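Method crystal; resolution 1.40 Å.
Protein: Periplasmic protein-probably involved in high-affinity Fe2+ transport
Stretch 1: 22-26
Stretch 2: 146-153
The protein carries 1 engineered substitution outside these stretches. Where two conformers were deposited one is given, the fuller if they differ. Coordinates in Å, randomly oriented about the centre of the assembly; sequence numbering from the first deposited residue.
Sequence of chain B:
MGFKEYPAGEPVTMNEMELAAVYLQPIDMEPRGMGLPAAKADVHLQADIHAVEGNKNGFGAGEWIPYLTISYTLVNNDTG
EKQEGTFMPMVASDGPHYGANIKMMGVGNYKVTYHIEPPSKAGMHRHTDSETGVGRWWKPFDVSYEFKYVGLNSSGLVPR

Stretch 1, residues 22-26: VYLQP
Stretch 2 (146-153) EFKYVGLN

Two strands that run side by side without sharing backbone hydrogen bonds can be joined largely by their side chains, and the packing of residues 22-26 against 146-153 shows how a single aromatic ring, with a leucine packed against its edge, can carry much of a contact. Strand 22-24 and strand 146-149 point nearly the same way, their N-to-C directions 18° apart, but their axes approach no closer than 10.8 Å. The gap is spanned by Tyr 23, buried, with phi/psi of -143/160 and its CA-to-CB bond directed toward the second stretch. Chi1 of 64° (p) and chi2 of 96° carry the ring across the space.

The hollow that receives this ring is lined by three side chains. Phe 147 (phi/psi -154/155, chi1 63°, p, chi2 108°) also points toward its partner, and its CD1 lies 4.2 Å from Tyr 23 CE2. Tyr 149 (-102/122) leaves its strand sideways, yet chi1 of 174° (t) and chi2 of 69° bring its ring end nearer, with CD1 4.2 Å from Tyr 23 CE1. The two tyrosines form an offset edge-to-face pair, the edge of Tyr 149 toward the face of Tyr 23, with centroids 6.0 Å apart and planes at 72°. Leu 152 meets the Tyr 23 ring at its edge, Leu 152 CD2 lying 3.7 Å from Tyr 23 CE1.

Beyond the strand, the chain continues as loop or turn through Val 150 (-118/-7) and Gly 151 (106/-176). At the latter's backbone angles a CB would be jammed against the preceding carbonyl oxygen, which by itself calls for glycine. Leu 152 (-113/168) follows, pointing toward stretch 1 with chi1 -61° (m) and chi2 167° (t). Here the bump comes from the second stretch: while CD2 touches the tyrosine, Leu 152 CD1 rests on the first backbone, 3.8 Å from Leu 24 C and 3.5 Å from Gln 25 CA. The closest CA register, Gln 25 to Leu 152 at 7.1 Å between CA atoms, reflects this approach. Leu 24 (-154/-176; chi1 59°, p; chi2 149°, off-well) points away, and Gln 25 (-63/155; chi1 12°, off-well; chi2 84°, p; chi3 -15°) sets out sideways before its end leads away; the Gln 25 side chain touches only near its root, its CB 3.9 Å from Leu 152 CD1.

No direct hydrogen bond crosses the contact. Instead, the polar tip of Tyr 23 is served by one water, whose oxygen is 2.7 Å from Tyr 23 OH; that water accepts from Val 150 N at 2.9 Å and donates to Gly 151 O at 2.8 Å. Thus the ring packs among carbon atoms while its hydroxyl is tied, through water, to the backbone of Val 150 and Gly 151. The surface buried between the two stretches, both sides summed, is 272 Å².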

# COMPACT_ATOMS: atom_id res chain seq x y z
N VAL B 22 12.25 1.90 13.08
CA VAL B 22 11.99 1.15 14.30
C VAL B 22 12.46 -0.27 14.09
O VAL B 22 12.70 -0.70 12.96
CB VAL B 22 10.50 1.16 14.72
CG1 VAL B 22 10.05 2.56 15.10
CG2 VAL B 22 9.63 0.59 13.61
N TYR B 23 12.60 -1.01 15.18
CA TYR B 23 12.94 -2.42 15.11
C TYR B 23 12.22 -3.21 16.20
O TYR B 23 11.73 -2.67 17.18
CB TYR B 23 14.47 -2.64 15.14
CG TYR B 23 15.14 -2.20 16.42
CD1 TYR B 23 15.41 -3.11 17.44
CD2 TYR B 23 15.52 -0.88 16.60
CE1 TYR B 23 16.03 -2.71 18.61
CE2 TYR B 23 16.13 -0.47 17.77
CZ TYR B 23 16.39 -1.38 18.76
OH TYR B 23 17.01 -0.94 19.92
N LEU B 24 12.14 -4.51 15.97
CA LEU B 24 11.50 -5.44 16.91
C LEU B 24 12.14 -6.81 16.70
O LEU B 24 13.06 -6.95 15.89
CB LEU B 24 9.98 -5.49 16.70
CG LEU B 24 9.52 -5.92 15.30
CD1 LEU B 24 8.19 -6.66 15.35
CD2 LEU B 24 9.41 -4.73 14.36
N GLN B 25 11.65 -7.82 17.41
CA GLN B 25 12.16 -9.17 17.19
C GLN B 25 11.90 -9.65 15.77
O GLN B 25 10.96 -9.17 15.11
CB GLN B 25 11.70 -10.21 18.22
CG GLN B 25 10.58 -9.81 19.16
CD GLN B 25 9.19 -9.99 18.57
OE1 GLN B 25 9.01 -10.17 17.37
NE2 GLN B 25 8.18 -9.92 19.44
N PRO B 26 12.73 -10.58 15.27
CA PRO B 26 12.49 -11.16 13.97
C PRO B 26 11.08 -11.76 13.89
O PRO B 26 10.50 -12.19 14.90
CB PRO B 26 13.55 -12.26 13.85
CG PRO B 26 14.66 -11.80 14.77
CD PRO B 26 13.95 -11.14 15.91
N GLU B 146 20.38 7.70 13.82
CA GLU B 146 21.47 7.21 14.67
C GLU B 146 20.87 6.61 15.93
O GLU B 146 19.97 7.18 16.53
CB GLU B 146 22.43 8.34 15.02
CG GLU B 146 23.24 8.86 13.84
CD GLU B 146 24.29 9.89 14.20
OE1 GLU B 146 24.36 10.30 15.38
OE2 GLU B 146 25.04 10.31 13.29
N PHE B 147 21.35 5.44 16.30
CA PHE B 147 20.79 4.74 17.44
C PHE B 147 21.81 3.82 18.08
O PHE B 147 22.75 3.38 17.41
CB PHE B 147 19.50 3.97 17.05
CG PHE B 147 19.70 2.87 16.04
CD1 PHE B 147 19.62 1.54 16.43
CD2 PHE B 147 19.91 3.16 14.69
CE1 PHE B 147 19.78 0.51 15.50
CE2 PHE B 147 20.08 2.14 13.76
CZ PHE B 147 20.01 0.82 14.16
N LYS B 148 21.60 3.54 19.36
CA LYS B 148 22.39 2.55 20.07
C LYS B 148 21.64 1.23 20.08
O LYS B 148 20.50 1.14 20.54
CB LYS B 148 22.71 3.03 21.48
CG LYS B 148 23.81 2.23 22.14
CD LYS B 148 23.87 2.49 23.64
CE LYS B 148 24.82 1.52 24.32
NZ LYS B 148 24.44 1.24 25.74
N TYR B 149 22.26 0.20 19.53
CA TYR B 149 21.70 -1.14 19.52
C TYR B 149 22.36 -2.00 20.60
O TYR B 149 23.58 -2.17 20.59
CB TYR B 149 21.87 -1.79 18.14
CG TYR B 149 21.42 -3.23 18.11
CD1 TYR B 149 20.08 -3.56 18.22
CD2 TYR B 149 22.35 -4.26 17.97
CE1 TYR B 149 19.67 -4.88 18.20
CE2 TYR B 149 21.95 -5.58 17.95
CZ TYR B 149 20.61 -5.88 18.06
OH TYR B 149 20.23 -7.19 18.04
N VAL B 150 21.56 -2.54 21.51
CA VAL B 150 22.07 -3.36 22.61
C VAL B 150 21.54 -4.79 22.54
O VAL B 150 21.98 -5.67 23.28
CB VAL B 150 21.80 -2.73 24.00
CG1 VAL B 150 22.67 -1.48 24.19
CG2 VAL B 150 20.33 -2.41 24.21
N GLY B 151 20.60 -5.01 21.62
CA GLY B 151 19.89 -6.26 21.53
C GLY B 151 18.48 -6.10 22.06
O GLY B 151 18.05 -4.99 22.42
N LEU B 152 17.77 -7.21 22.11
CA LEU B 152 16.38 -7.19 22.54
C LEU B 152 16.24 -7.93 23.86
O LEU B 152 17.17 -8.62 24.29
CB LEU B 152 15.49 -7.83 21.48
CG LEU B 152 15.50 -7.13 20.12
CD1 LEU B 152 14.84 -8.03 19.09
CD2 LEU B 152 14.79 -5.79 20.20
N ASN B 153 15.09 -7.77 24.50
CA ASN B 153 14.84 -8.43 25.79
C ASN B 153 14.76 -9.94 25.71
O ASN B 153 14.20 -10.50 24.76
CB ASN B 153 13.57 -7.88 26.44
CG ASN B 153 13.73 -6.45 26.91
OD1 ASN B 153 12.75 -5.71 27.00
ND2 ASN B 153 14.96 -6.05 27.21
O HOH W 1 18.68 -2.45 21.42